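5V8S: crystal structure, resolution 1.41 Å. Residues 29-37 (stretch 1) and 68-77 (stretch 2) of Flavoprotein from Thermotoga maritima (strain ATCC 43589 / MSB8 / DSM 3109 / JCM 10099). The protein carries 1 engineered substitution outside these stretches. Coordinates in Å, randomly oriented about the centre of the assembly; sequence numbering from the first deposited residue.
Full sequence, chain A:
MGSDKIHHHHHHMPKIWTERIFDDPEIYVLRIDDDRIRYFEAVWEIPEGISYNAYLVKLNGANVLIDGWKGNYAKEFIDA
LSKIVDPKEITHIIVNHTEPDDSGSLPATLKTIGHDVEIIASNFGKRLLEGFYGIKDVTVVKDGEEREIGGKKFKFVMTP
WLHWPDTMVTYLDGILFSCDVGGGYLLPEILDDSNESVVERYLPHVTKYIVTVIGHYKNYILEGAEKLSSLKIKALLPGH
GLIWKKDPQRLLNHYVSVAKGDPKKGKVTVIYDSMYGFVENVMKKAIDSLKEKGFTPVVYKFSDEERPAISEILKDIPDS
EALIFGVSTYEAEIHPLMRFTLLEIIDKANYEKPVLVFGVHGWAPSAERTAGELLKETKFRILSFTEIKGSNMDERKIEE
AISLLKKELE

Stretch 1, residues 29-37: VLRIDDDRI
Stretch 2 68-77: GWKGNYAKEF

Residues 29-34 form a β-strand, with phi between -83° and -121° and psi between 98° and 142°. Its side chains alternate: L30 and I32 direct their CA-to-CB bonds toward stretch 2, whereas R31 and D33 direct theirs away. Stretch 2 approaches as an extended segment at W69 and K70 (phi/psi -124/163 and -60/152), a 3-10 segment at G71-N72, and a helix from A74 onward, with Y73 (-114/22) at its N-cap position. The register is fixed by CA separations of 8.0 Å for L30-F77 and 7.6 Å for I32-W69.

V29 (chi1 p) makes no contact. L30 (m, t) is held through its backbone: W69 NE1 donates to L30 O at 3.0 Å and 162°, and the acceptor lies at the indole edge, near the ring plane, where the N-H points. L30 CB also packs 4.0 Å from W69 CZ2, and L30 CD1 lies 4.1 Å from F77 CE1.

R31, fully extended (t, t, t), turns its side chain to D33 (m) instead. R31 NE donates to D33 OD1 at 2.7 Å and 170°, forming a salt bridge, while R31 NH2 reaches D33 OD2 at 3.1 Å.

I32 (t, t) packs against two aromatic rings, its CB over a face of W69 and its CD1 over a face of Y73. The CB sits 3.5 Å from the centroid of the six-membered ring of W69 (chi1 m, chi2 -5°), only 3° off the normal, so the CH-pi contact is almost perfectly face-on; I32 CG2 is 3.4 Å from W69 CD2. I32 CD1 lies 3.9 Å from the ring centroid of Y73 (chi1 m, chi2 -62°) and 27° off the normal.

D34 (chi1 t) points its CA-to-CB bond sideways, but its carboxylate comes nearer. Y73 OH donates to D34 OD1 at 2.8 Å; the same oxygen accepts from R36 N (3.0 Å) and I37 N (3.1 Å), tying the turn to the tyrosine. D34 OD2 accepts from a water at 2.7 Å, which in turn accepts from K70 NZ (2.8 Å) and N72 ND2 (3.0 Å).

Beyond exposed D35 (chi1 p), R36 (m, t, t) places CD 3.4 Å from Y73 OH, with Y73 CE1 over one guanidinium face. R36 NH2 and E76 OE2 are 4.5 Å apart, beyond a salt bridge; a water instead links R36 NH1 (3.2 Å) to E76 OE2 (2.8 Å). I37 (t, t) points toward stretch 2 without touching it.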

ATOM      1  N   VAL A  29      23.971  17.018 -23.542  1.00 20.85           N
ATOM      2  CA  VAL A  29      23.079  16.177 -22.747  1.00 20.73           C
ATOM      3  C   VAL A  29      22.411  15.173 -23.669  1.00 22.23           C
ATOM      4  O   VAL A  29      22.040  15.496 -24.808  1.00 23.22           O
ATOM      5  CB  VAL A  29      22.023  16.993 -21.965  1.00 21.75           C
ATOM      6  CG1 VAL A  29      21.126  17.781 -22.925  1.00 23.41           C
ATOM      7  CG2 VAL A  29      21.207  16.088 -21.030  1.00 21.83           C
ATOM      8  N   LEU A  30      22.251  13.955 -23.159  1.00 21.05           N
ATOM      9  CA  LEU A  30      21.429  12.910 -23.762  1.00 21.52           C
ATOM     10  C   LEU A  30      20.368  12.576 -22.724  1.00 20.39           C
ATOM     11  O   LEU A  30      20.680  11.971 -21.692  1.00 20.97           O
ATOM     12  CB  LEU A  30      22.265  11.670 -24.067  1.00 23.39           C
ATOM     13  CG  LEU A  30      23.372  11.892 -25.095  1.00 27.25           C
ATOM     14  CD1 LEU A  30      24.478  10.915 -24.876  1.00 30.26           C
ATOM     15  CD2 LEU A  30      22.823  11.747 -26.493  1.00 30.22           C
ATOM     16  N   ARG A  31      19.127  12.977 -22.988  1.00 19.19           N
ATOM     17  CA  ARG A  31      18.035  12.844 -22.029  1.00 18.47           C
ATOM     18  C   ARG A  31      16.932  12.002 -22.653  1.00 20.37           C
ATOM     19  O   ARG A  31      16.504  12.271 -23.782  1.00 22.06           O
ATOM     20  CB  ARG A  31      17.477  14.230 -21.635  1.00 19.83           C
ATOM     21  CG  ARG A  31      16.137  14.196 -20.896  1.00 20.40           C
ATOM     22  CD  ARG A  31      15.662  15.567 -20.424  1.00 21.14           C
ATOM     23  NE  ARG A  31      14.198  15.598 -20.383  1.00 21.66           N
ATOM     24  CZ  ARG A  31      13.474  16.690 -20.161  1.00 22.50           C
ATOM     25  NH1 ARG A  31      14.070  17.848 -19.906  1.00 23.13           N
ATOM     26  NH2 ARG A  31      12.147  16.626 -20.200  1.00 23.38           N
ATOM     27  N   ILE A  32      16.477  10.986 -21.926  1.00 19.77           N
ATOM     28  CA  ILE A  32      15.309  10.210 -22.336  1.00 20.33           C
ATOM     29  C   ILE A  32      14.198  10.418 -21.311  1.00 19.57           C
ATOM     30  O   ILE A  32      14.453  10.449 -20.100  1.00 20.18           O
ATOM     31  CB  ILE A  32      15.636   8.722 -22.576  1.00 20.41           C
ATOM     32  CG1 ILE A  32      14.437   8.037 -23.231  1.00 22.94           C
ATOM     33  CG2 ILE A  32      16.052   8.016 -21.286  1.00 20.94           C
ATOM     34  CD1 ILE A  32      14.724   6.655 -23.758  1.00 25.72           C
ATOM     35  N   ASP A  33      12.989  10.633 -21.801  1.00 20.06           N
ATOM     36  CA  ASP A  33      11.823  10.900 -20.957  1.00 21.04           C
ATOM     37  C   ASP A  33      11.054   9.592 -20.761  1.00 22.15           C
ATOM     38  O   ASP A  33      10.379   9.120 -21.682  1.00 23.31           O
ATOM     39  CB  ASP A  33      10.964  11.988 -21.603  1.00 21.81           C
ATOM     40  CG  ASP A  33      11.610  13.354 -21.521  1.00 24.38           C
ATOM     41  OD1 ASP A  33      12.699  13.441 -20.930  1.00 25.37           O
ATOM     42  OD2 ASP A  33      11.026  14.329 -22.030  1.00 26.34           O
ATOM     43  N   ASP A  34      11.144   9.017 -19.558  1.00 21.08           N
ATOM     44  CA  ASP A  34      10.526   7.716 -19.274  1.00 20.76           C
ATOM     45  C   ASP A  34       9.061   7.954 -18.928  1.00 23.43           C
ATOM     46  O   ASP A  34       8.718   8.282 -17.790  1.00 23.25           O
ATOM     47  CB  ASP A  34      11.259   7.001 -18.142  1.00 21.44           C
ATOM     48  CG  ASP A  34      10.817   5.563 -17.981  1.00 20.90           C
ATOM     49  OD1 ASP A  34       9.834   5.187 -18.640  1.00 21.92           O
ATOM     50  OD2 ASP A  34      11.446   4.832 -17.199  1.00 20.26           O
ATOM     51  N   ASP A  35       8.198   7.775 -19.918  1.00 24.74           N
ATOM     52  CA  ASP A  35       6.757   7.829 -19.705  1.00 26.85           C
ATOM     53  C   ASP A  35       6.135   6.442 -19.581  1.00 26.97           C
ATOM     54  O   ASP A  35       4.904   6.324 -19.598  1.00 29.48           O
ATOM     55  CB  ASP A  35       6.059   8.647 -20.796  1.00 31.47           C
ATOM     56  CG  ASP A  35       6.252   8.077 -22.180  1.00 36.08           C
ATOM     57  OD1 ASP A  35       7.026   7.121 -22.347  1.00 37.73           O
ATOM     58  OD2 ASP A  35       5.615   8.599 -23.118  1.00 40.34           O
ATOM     59  N   ARG A  36       6.952   5.393 -19.464  1.00 25.74           N
ATOM     60  CA  ARG A  36       6.440   4.042 -19.253  1.00 26.10           C
ATOM     61  C   ARG A  36       6.375   3.691 -17.776  1.00 24.43           C
ATOM     62  O   ARG A  36       5.416   3.048 -17.330  1.00 25.91           O
ATOM     63  CB  ARG A  36       7.314   3.012 -19.981  1.00 29.75           C
ATOM     64  CG  ARG A  36       7.276   3.087 -21.507  1.00 33.41           C
ATOM     65  CD  ARG A  36       8.128   1.971 -22.143  1.00 36.43           C
ATOM     66  NE  ARG A  36       8.478   2.249 -23.536  1.00 39.44           N
ATOM     67  CZ  ARG A  36       9.396   1.578 -24.229  1.00 41.63           C
ATOM     68  NH1 ARG A  36      10.069   0.577 -23.668  1.00 42.87           N
ATOM     69  NH2 ARG A  36       9.639   1.903 -25.489  1.00 42.00           N
ATOM     70  N   ILE A  37       7.377   4.113 -17.009  1.00 22.53           N
ATOM     71  CA  ILE A  37       7.448   3.775 -15.596  1.00 21.03           C
ATOM     72  C   ILE A  37       6.249   4.367 -14.867  1.00 21.83           C
ATOM     73  O   ILE A  37       5.780   5.467 -15.184  1.00 23.59           O
ATOM     74  CB  ILE A  37       8.789   4.278 -15.032  1.00 20.21           C
ATOM     75  CG1 ILE A  37       9.010   3.780 -13.606  1.00 19.81           C
ATOM     76  CG2 ILE A  37       8.867   5.819 -15.087  1.00 19.66           C
ATOM     77  CD1 ILE A  37      10.470   3.779 -13.202  1.00 20.17           C
ATOM     78  N   GLY A  68      24.477   7.379 -17.605  1.00 20.84           N
ATOM     79  CA  GLY A  68      23.841   6.650 -18.682  1.00 20.95           C
ATOM     80  C   GLY A  68      22.329   6.631 -18.492  1.00 20.30           C
ATOM     81  O   GLY A  68      21.759   7.483 -17.809  1.00 20.14           O
ATOM     82  N   TRP A  69      21.685   5.630 -19.091  1.00 20.36           N
ATOM     83  CA  TRP A  69      20.234   5.477 -19.044  1.00 20.11           C
ATOM     84  C   TRP A  69      19.860   4.107 -18.486  1.00 19.91           C
ATOM     85  O   TRP A  69      20.671   3.183 -18.439  1.00 22.00           O
ATOM     86  CB  TRP A  69      19.595   5.579 -20.437  1.00 20.00           C
ATOM     87  CG  TRP A  69      19.642   6.935 -21.101  1.00 18.71           C
ATOM     88  CD1 TRP A  69      20.093   8.101 -20.575  1.00 19.47           C
ATOM     89  CD2 TRP A  69      19.208   7.233 -22.431  1.00 20.10           C
ATOM     90  NE1 TRP A  69      19.987   9.108 -21.504  1.00 19.78           N
ATOM     91  CE2 TRP A  69      19.451   8.598 -22.654  1.00 20.05           C
ATOM     92  CE3 TRP A  69      18.647   6.469 -23.462  1.00 21.57           C
ATOM     93  CZ2 TRP A  69      19.151   9.221 -23.856  1.00 21.67           C
ATOM     94  CZ3 TRP A  69      18.361   7.083 -24.657  1.00 22.76           C
ATOM     95  CH2 TRP A  69      18.600   8.453 -24.839  1.00 23.04           C
ATOM     96  N   LYS A  70      18.601   3.981 -18.072  1.00 19.54           N
ATOM     97  CA  LYS A  70      18.099   2.714 -17.554  1.00 19.66           C
ATOM     98  C   LYS A  70      18.210   1.636 -18.629  1.00 21.43           C
ATOM     99  O   LYS A  70      18.116   1.912 -19.826  1.00 22.10           O
ATOM    100  CB  LYS A  70      16.647   2.907 -17.130  1.00 20.59           C
ATOM    101  CG  LYS A  70      16.065   1.772 -16.316  1.00 22.26           C
ATOM    102  CD  LYS A  70      14.724   2.249 -15.696  1.00 25.07           C
ATOM    103  CE  LYS A  70      13.908   1.158 -15.053  1.00 28.76           C
ATOM    104  NZ  LYS A  70      13.031   0.573 -16.058  1.00 32.41           N
ATOM    105  N   GLY A  71      18.362   0.383 -18.181  1.00 21.70           N
ATOM    106  CA  GLY A  71      18.740  -0.698 -19.079  1.00 23.51           C
ATOM    107  C   GLY A  71      17.733  -1.011 -20.166  1.00 24.50           C
ATOM    108  O   GLY A  71      18.114  -1.462 -21.248  1.00 26.00           O
ATOM    109  N   ASN A  72      16.432  -0.826 -19.892  1.00 24.52           N
ATOM    110  CA  ASN A  72      15.438  -1.079 -20.931  1.00 24.72           C
ATOM    111  C   ASN A  72      15.534  -0.099 -22.094  1.00 25.22           C
ATOM    112  O   ASN A  72      14.895  -0.326 -23.127  1.00 26.49           O
ATOM    113  CB  ASN A  72      14.007  -1.132 -20.353  1.00 24.94           C
ATOM    114  CG  ASN A  72      13.630   0.114 -19.567  1.00 27.20           C
ATOM    115  OD1 ASN A  72      14.428   0.664 -18.824  1.00 29.12           O
ATOM    116  ND2 ASN A  72      12.386   0.551 -19.716  1.00 27.48           N
ATOM    117  N   TYR A  73      16.342   0.955 -21.963  1.00 24.52           N
ATOM    118  CA  TYR A  73      16.542   1.934 -23.017  1.00 24.83           C
ATOM    119  C   TYR A  73      17.974   1.904 -23.566  1.00 24.77           C
ATOM    120  O   TYR A  73      18.433   2.886 -24.159  1.00 25.43           O
ATOM    121  CB  TYR A  73      16.188   3.323 -22.483  1.00 23.82           C
ATOM    122  CG  TYR A  73      14.728   3.490 -22.085  1.00 23.67           C
ATOM    123  CD1 TYR A  73      13.721   3.352 -23.024  1.00 25.43           C
ATOM    124  CD2 TYR A  73      14.366   3.797 -20.780  1.00 23.85           C
ATOM    125  CE1 TYR A  73      12.385   3.502 -22.676  1.00 25.88           C
ATOM    126  CE2 TYR A  73      13.022   3.968 -20.417  1.00 24.28           C
ATOM    127  CZ  TYR A  73      12.039   3.816 -21.372  1.00 26.06           C
ATOM    128  OH  TYR A  73      10.705   3.961 -21.031  1.00 26.80           O
ATOM    129  N   ALA A  74      18.689   0.787 -23.387  1.00 24.43           N
ATOM    130  CA  ALA A  74      20.099   0.720 -23.783  1.00 25.85           C
ATOM    131  C   ALA A  74      20.276   0.857 -25.291  1.00 27.28           C
ATOM    132  O   ALA A  74      21.218   1.511 -25.754  1.00 26.74           O
ATOM    133  CB  ALA A  74      20.719  -0.584 -23.280  1.00 24.85           C
ATOM    134  N   LYS A  75      19.397   0.235 -26.075  1.00 27.58           N
ATOM    135  CA  LYS A  75      19.490   0.358 -27.526  1.00 31.72           C
ATOM    136  C   LYS A  75      19.273   1.798 -27.951  1.00 31.14           C
ATOM    137  O   LYS A  75      19.996   2.321 -28.811  1.00 32.05           O
ATOM    138  CB  LYS A  75      18.458  -0.555 -28.197  1.00 35.29           C
ATOM    139  CG  LYS A  75      18.321  -0.358 -29.717  1.00 39.93           C
ATOM    140  CD  LYS A  75      16.956  -0.808 -30.233  1.00 43.17           C
ATOM    141  CE  LYS A  75      16.599  -0.101 -31.537  1.00 45.51           C
ATOM    142  NZ  LYS A  75      17.614  -0.342 -32.600  1.00 47.24           N
ATOM    143  N   GLU A  76      18.273   2.450 -27.355  1.00 29.93           N
ATOM    144  CA  GLU A  76      18.015   3.853 -27.641  1.00 30.26           C
ATOM    145  C   GLU A  76      19.211   4.716 -27.256  1.00 28.81           C
ATOM    146  O   GLU A  76      19.548   5.675 -27.964  1.00 29.67           O
ATOM    147  CB  GLU A  76      16.755   4.296 -26.891  1.00 30.98           C
ATOM    148  CG  GLU A  76      15.448   3.702 -27.425  1.00 33.90           C
ATOM    149  CD  GLU A  76      15.064   2.355 -26.806  1.00 35.47           C
ATOM    150  OE1 GLU A  76      15.908   1.698 -26.164  1.00 35.19           O
ATOM    151  OE2 GLU A  76      13.887   1.954 -26.960  1.00 37.95           O
ATOM    152  N   PHE A  77      19.871   4.388 -26.140  1.00 27.59           N
ATOM    153  CA  PHE A  77      21.019   5.170 -25.690  1.00 26.10           C
ATOM    154  C   PHE A  77      22.168   5.089 -26.686  1.00 26.86           C
ATOM    155  O   PHE A  77      22.773   6.109 -27.041  1.00 26.84           O
ATOM    156  CB  PHE A  77      21.488   4.684 -24.316  1.00 24.95           C
ATOM    157  CG  PHE A  77      22.684   5.422 -23.812  1.00 24.78           C
ATOM    158  CD1 PHE A  77      22.572   6.723 -23.359  1.00 26.39           C
ATOM    159  CD2 PHE A  77      23.933   4.820 -23.810  1.00 25.62           C
ATOM    160  CE1 PHE A  77      23.690   7.412 -22.920  1.00 26.04           C
ATOM    161  CE2 PHE A  77      25.042   5.506 -23.363  1.00 26.62           C
ATOM    162  CZ  PHE A  77      24.923   6.791 -22.916  1.00 26.07           C
TER
HETATM  163  O   HOH W   1      11.207   2.184 -17.522  1.00 24.00           O
HETATM  164  O   HOH W   2      10.544  -1.065 -21.571  1.00 36.00           O
HETATM  165  O   HOH W   3      12.836   0.102 -25.100  1.00 50.17           O